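Local coordinates for orotidine 5'-phosphate decarboxylase (Sulfolobus solfataricus, PDB 4DBD), which probably catalyses the decarboxylation of orotidine 5'-monophosphate to uridine 5'-monophosphate, the last step of de novo UMP synthesis, at residues Lys137-Gly142 / Met159-Pro164; Glu23-Gly28 / Ala199-Asn204. All coordinates share one frame; numbering follows the deposited sequence.

Contact 1: Lys137-Gly142 / Met159-Pro164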
loop_
_atom_site.group_PDB
_atom_site.type_symbol
_atom_site.label_atom_id
_atom_site.label_comp_id
_atom_site.label_asym_id
_atom_site.label_seq_id
_atom_site.Cartn_x
_atom_site.Cartn_y
_atom_site.Cartn_z
ATOM N N LYS A 137 16.848 -2.290 -7.413
ATOM C CA LYS A 137 17.452 -3.610 -7.601
ATOM C C LYS A 137 16.632 -4.407 -8.615
ATOM O O LYS A 137 17.183 -5.100 -9.477
ATOM C CB LYS A 137 17.490 -4.367 -6.276
ATOM C CG LYS A 137 17.793 -5.862 -6.413
ATOM C CD LYS A 137 19.269 -6.175 -6.222
ATOM C CE LYS A 137 19.540 -7.677 -6.377
ATOM N NZ LYS A 137 18.333 -8.494 -6.084
ATOM N N GLY A 138 15.312 -4.284 -8.517
ATOM C CA GLY A 138 14.414 -5.103 -9.309
ATOM C C GLY A 138 13.085 -4.445 -9.616
ATOM O O GLY A 138 12.789 -3.343 -9.133
ATOM N N ILE A 139 12.285 -5.132 -10.428
ATOM C CA ILE A 139 10.953 -4.667 -10.781
ATOM C C ILE A 139 10.002 -5.842 -10.818
ATOM O O ILE A 139 10.402 -6.978 -11.103
ATOM C CB ILE A 139 10.924 -3.933 -12.150
ATOM C CG1 ILE A 139 11.529 -4.817 -13.230
ATOM C CG2 ILE A 139 11.667 -2.587 -12.049
ATOM C CD1 ILE A 139 11.521 -4.179 -14.620
ATOM N N VAL A 140 8.740 -5.563 -10.516
ATOM C CA VAL A 140 7.709 -6.581 -10.495
ATOM C C VAL A 140 6.923 -6.469 -11.799
ATOM O O VAL A 140 6.330 -5.430 -12.068
ATOM C CB VAL A 140 6.754 -6.366 -9.287
ATOM C CG1 VAL A 140 5.710 -7.480 -9.211
ATOM C CG2 VAL A 140 7.536 -6.280 -7.989
ATOM N N VAL A 141 6.951 -7.518 -12.621
ATOM C CA VAL A 141 6.187 -7.528 -13.874
ATOM C C VAL A 141 5.266 -8.747 -13.903
ATOM O O VAL A 141 5.735 -9.888 -13.886
ATOM C CB VAL A 141 7.095 -7.547 -15.115
ATOM C CG1 VAL A 141 6.249 -7.326 -16.362
ATOM C CG2 VAL A 141 8.170 -6.471 -15.006
ATOM N N GLY A 142 3.959 -8.495 -13.953
ATOM C CA GLY A 142 2.947 -9.539 -13.835
ATOM C C GLY A 142 3.135 -10.768 -14.710
ATOM O O GLY A 142 3.477 -10.657 -15.892
ATOM N N MET A 159 18.363 -5.552 -14.571
ATOM C CA MET A 159 17.431 -5.554 -13.456
ATOM C C MET A 159 16.992 -6.967 -13.085
ATOM O O MET A 159 16.848 -7.821 -13.965
ATOM C CB MET A 159 16.191 -4.769 -13.877
ATOM C CG MET A 159 15.329 -4.353 -12.729
ATOM S SD MET A 159 16.019 -2.858 -12.047
ATOM C CE MET A 159 15.663 -1.719 -13.367
ATOM N N THR A 160 16.781 -7.225 -11.790
ATOM C CA THR A 160 16.066 -8.437 -11.383
ATOM C C THR A 160 14.579 -8.270 -11.688
ATOM O O THR A 160 13.948 -7.306 -11.256
ATOM C CB THR A 160 16.253 -8.752 -9.883
ATOM O OG1 THR A 160 17.651 -8.890 -9.605
ATOM C CG2 THR A 160 15.533 -10.046 -9.495
ATOM N N ILE A 161 14.019 -9.215 -12.432
ATOM C CA ILE A 161 12.600 -9.180 -12.757
ATOM C C ILE A 161 11.903 -10.301 -12.007
ATOM O O ILE A 161 12.306 -11.454 -12.089
ATOM C CB ILE A 161 12.373 -9.276 -14.288
ATOM C CG1 ILE A 161 13.018 -8.068 -14.976
ATOM C CG2 ILE A 161 10.885 -9.396 -14.625
ATOM C CD1 ILE A 161 12.711 -7.929 -16.472
ATOM N N VAL A 162 10.876 -9.944 -11.243
ATOM C CA VAL A 162 10.112 -10.918 -10.464
ATOM C C VAL A 162 8.666 -10.852 -10.925
ATOM O O VAL A 162 8.145 -9.764 -11.229
ATOM C CB VAL A 162 10.221 -10.667 -8.944
ATOM C CG1 VAL A 162 11.665 -10.861 -8.484
ATOM C CG2 VAL A 162 9.699 -9.275 -8.586
ATOM N N SER A 163 8.035 -12.018 -11.026
ATOM C CA SER A 163 6.734 -12.107 -11.682
ATOM C C SER A 163 5.739 -12.933 -10.897
ATOM O O SER A 163 5.856 -14.152 -10.827
ATOM C CB SER A 163 6.883 -12.718 -13.079
ATOM O OG SER A 163 7.627 -11.875 -13.930
ATOM N N PRO A 164 4.735 -12.262 -10.324
ATOM C CA PRO A 164 3.657 -12.941 -9.606
ATOM C C PRO A 164 2.561 -13.318 -10.584
ATOM O O PRO A 164 2.742 -13.145 -11.786
ATOM C CB PRO A 164 3.172 -11.873 -8.617
ATOM C CG PRO A 164 3.475 -10.568 -9.289
ATOM C CD PRO A 164 4.628 -10.793 -10.245
#
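S163 reaches across to the backbone of V141, its OG giving a hydrogen bond of 2.7 Å to V141 O in the plane of that carbonyl. The hydroxyl can do so because OG stands anti to the serine's own carbonyl carbon (chi1 -66°). Four backbone bonds in parallel register precede it: T160 N to K137 O, I139 N to T160 O, V162 N to I139 O, and V141 N to V162 O. The first is the longest, at 3.2 Å between T160 N and K137 O; the third is nearly straight, with 171° at the hydrogen. The K137 chain, bent at chi2 and chi4, brings NZ to 3.6 Å from T160 OG1, and its charge is met by a salt bridge to E55.

Side chains alternate between the two faces of the sheet. Inside the barrel, V140 CG2 meets V162 CG2 at 3.7 Å, while V140 CG1 lies 3.6 Å from CD of the P164 ring. On the outer face, I139 and I161 run alongside each other in the same direction, I139 CG1 4.0 Å from I161 CG1. Next to them V141 CG2 meets I161 CG2. M159 crosses I139 at about a right angle, its CG 3.9 Å from I139 CG1. Helix 146-155 packs on this outer layer, completing the beta-alpha-beta unit of a TIM barrel.

The chemistry is thus backbone bonds flanked by mainly aliphatic side chains, with the polar groups of K137 and T160 at one end; where P164, part of the predicted substrate site, has no N-H to offer, the S163 hydroxyl supplies the donor to V141 O instead.

Contact 2: Glu23-Gly28 / Ala199-Asn204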
loop_
_atom_site.group_PDB
_atom_site.type_symbol
_atom_site.label_atom_id
_atom_site.label_comp_id
_atom_site.label_asym_id
_atom_site.label_seq_id
_atom_site.Cartn_x
_atom_site.Cartn_y
_atom_site.Cartn_z
ATOM N N GLU A 23 13.452 -23.659 2.496
ATOM C CA GLU A 23 14.531 -22.676 2.483
ATOM C C GLU A 23 15.553 -22.890 1.360
ATOM O O GLU A 23 15.960 -21.927 0.695
ATOM C CB GLU A 23 15.220 -22.605 3.857
ATOM C CG GLU A 23 16.531 -23.378 3.962
ATOM C CD GLU A 23 17.108 -23.356 5.366
ATOM O OE1 GLU A 23 18.015 -24.169 5.656
ATOM O OE2 GLU A 23 16.642 -22.526 6.179
ATOM N N ASN A 24 15.963 -24.138 1.142
ATOM C CA ASN A 24 16.969 -24.428 0.127
ATOM C C ASN A 24 16.337 -24.805 -1.209
ATOM O O ASN A 24 17.019 -25.265 -2.129
ATOM C CB ASN A 24 17.916 -25.532 0.603
ATOM C CG ASN A 24 17.213 -26.854 0.801
ATOM O OD1 ASN A 24 16.010 -26.896 1.052
ATOM N ND2 ASN A 24 17.960 -27.945 0.690
ATOM N N GLU A 25 15.025 -24.608 -1.304
ATOM C CA GLU A 25 14.300 -24.840 -2.549
ATOM C C GLU A 25 13.411 -23.653 -2.899
ATOM O O GLU A 25 12.419 -23.791 -3.623
ATOM C CB GLU A 25 13.497 -26.125 -2.460
ATOM C CG GLU A 25 14.394 -27.334 -2.472
ATOM C CD GLU A 25 13.727 -28.548 -1.889
ATOM O OE1 GLU A 25 13.019 -29.246 -2.645
ATOM O OE2 GLU A 25 13.913 -28.800 -0.677
ATOM N N LEU A 26 13.789 -22.495 -2.368
ATOM C CA LEU A 26 13.199 -21.217 -2.731
ATOM C C LEU A 26 14.342 -20.271 -2.989
ATOM O O LEU A 26 15.414 -20.422 -2.397
ATOM C CB LEU A 26 12.370 -20.648 -1.580
ATOM C CG LEU A 26 11.024 -21.289 -1.259
ATOM C CD1 LEU A 26 10.427 -20.675 -0.007
ATOM C CD2 LEU A 26 10.084 -21.118 -2.436
ATOM N N TYR A 27 14.134 -19.293 -3.863
ATOM C CA TYR A 27 15.067 -18.180 -3.926
ATOM C C TYR A 27 14.783 -17.199 -2.794
ATOM O O TYR A 27 15.703 -16.651 -2.177
ATOM C CB TYR A 27 14.977 -17.453 -5.257
ATOM C CG TYR A 27 15.726 -16.149 -5.230
ATOM C CD1 TYR A 27 17.105 -16.116 -5.395
ATOM C CD2 TYR A 27 15.061 -14.950 -5.023
ATOM C CE1 TYR A 27 17.797 -14.925 -5.367
ATOM C CE2 TYR A 27 15.750 -13.749 -4.993
ATOM C CZ TYR A 27 17.116 -13.746 -5.165
ATOM O OH TYR A 27 17.810 -12.563 -5.140
ATOM N N GLY A 28 13.499 -16.977 -2.531
ATOM C CA GLY A 28 13.094 -16.003 -1.541
ATOM C C GLY A 28 11.695 -16.254 -1.022
ATOM O O GLY A 28 10.972 -17.153 -1.486
ATOM N N ALA A 199 3.990 -29.591 -3.328
ATOM C CA ALA A 199 3.636 -28.701 -4.434
ATOM C C ALA A 199 4.819 -27.830 -4.859
ATOM O O ALA A 199 5.095 -27.688 -6.048
ATOM C CB ALA A 199 2.432 -27.855 -4.079
ATOM N N LEU A 200 5.540 -27.259 -3.898
ATOM C CA LEU A 200 6.745 -26.529 -4.262
ATOM C C LEU A 200 7.719 -27.412 -5.047
ATOM O O LEU A 200 8.280 -26.981 -6.045
ATOM C CB LEU A 200 7.427 -25.906 -3.030
ATOM C CG LEU A 200 8.821 -25.305 -3.269
ATOM C CD1 LEU A 200 8.818 -24.171 -4.307
ATOM C CD2 LEU A 200 9.424 -24.821 -1.943
ATOM N N ARG A 201 7.924 -28.655 -4.616
ATOM C CA ARG A 201 8.861 -29.519 -5.337
ATOM C C ARG A 201 8.378 -29.819 -6.768
ATOM O O ARG A 201 9.158 -29.810 -7.717
ATOM C CB ARG A 201 9.144 -30.805 -4.541
ATOM C CG ARG A 201 9.750 -30.523 -3.163
ATOM C CD ARG A 201 10.373 -31.744 -2.468
ATOM N NE ARG A 201 11.499 -31.306 -1.634
ATOM C CZ ARG A 201 11.801 -31.769 -0.420
ATOM N NH1 ARG A 201 11.071 -32.717 0.159
ATOM N NH2 ARG A 201 12.850 -31.270 0.220
ATOM N N THR A 202 7.082 -30.064 -6.916
ATOM C CA THR A 202 6.491 -30.337 -8.219
ATOM C C THR A 202 6.626 -29.121 -9.145
ATOM O O THR A 202 7.035 -29.238 -10.306
ATOM C CB THR A 202 5.014 -30.712 -8.057
ATOM O OG1 THR A 202 4.898 -31.886 -7.229
ATOM C CG2 THR A 202 4.366 -30.962 -9.410
ATOM N N ILE A 203 6.296 -27.945 -8.613
ATOM C CA ILE A 203 6.420 -26.690 -9.357
ATOM C C ILE A 203 7.871 -26.403 -9.736
ATOM O O ILE A 203 8.156 -25.968 -10.854
ATOM C CB ILE A 203 5.859 -25.514 -8.534
ATOM C CG1 ILE A 203 4.335 -25.648 -8.405
ATOM C CG2 ILE A 203 6.280 -24.175 -9.147
ATOM C CD1 ILE A 203 3.728 -24.762 -7.338
ATOM N N ASN A 204 8.790 -26.631 -8.805
ATOM C CA ASN A 204 10.203 -26.497 -9.118
ATOM C C ASN A 204 10.584 -27.393 -10.292
ATOM O O ASN A 204 11.298 -26.959 -11.204
ATOM C CB ASN A 204 11.080 -26.803 -7.897
ATOM C CG ASN A 204 11.212 -25.618 -6.957
ATOM O OD1 ASN A 204 11.048 -24.464 -7.363
ATOM N ND2 ASN A 204 11.518 -25.897 -5.691
HETATM O O HOH W 1 12.751 -28.409 -4.961
#
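E25 and R201 meet edge to edge: the carboxylate lies at the rim of the guanidinium, with the two planes only 18° apart. They form a bidentate salt bridge, NE and NH2 of R201 each taking one oxygen of E25. NE gives an almost straight bond of 2.8 Å to E25 OE1, essentially in the guanidinium plane, and NH2 gives another of 2.8 Å to E25 OE2, tilted somewhat from it. Both oxygens use their syn lone pairs. E21 forms a further ion pair with NH2, long and weak.

The second flat group is the amide of N204, one turn further along the helix. Its ND2 donates 3.1 Å to E25 O, meeting a lone pair in the carbonyl plane, while E25 O itself lies close to the amide plane. The same ND2 gives a bond of 2.9 Å to a water that also reaches E25 OE1, though the latter distance is unusually short and its exact value doubtful. S4 OG bonds both N204 OD1 and E25 O. With ND2 held by E25 O and the water, and OD1 by S4 OG, the amide's rotation is probably fixed.

Leucines close the inner side. With CG anti to its backbone N (chi1 171°), L200 sends that atom toward the loop, where it lies near E25 O. Both L200 methyls face L26 CD2, each 3.8 Å from it; L200 CD2 also lies 3.6 Å from E25 O. L26 continues inward onto V6 and L8.

An alanine in place of R201 would probably leave the E25 carboxylate without its main counter-charge and free to swing away from the helix.

The loop after helix 16-22 is therefore joined to the last helix, 196-210, by charge toward the outside and leucine packing toward the barrel, with E25 contributing both its carboxylate and its backbone carbonyl.

How the contacts relate
Contact 1 is strand pairing within the barrel, whereas contact 2 ties a loop to the last helix outside it; their centres are 18 Å apart. Both segments of contact 1 fall in the 170 residues that separate those of contact 2. The two touch by packing where K137 NZ comes within 4.2 Å of Y27 OH, and E55 OE1 binds both atoms. Contact 1 contributes P164 to the predicted substrate site, and G142 lies about 3 Å from the side chain of S115, another predicted substrate residue. The P164 side chain is about 6 Å from that of K30 and about 6 Å from a bound sulfate. Contact 2 stays further back, the L26 side chain being about 9 Å from that of K30.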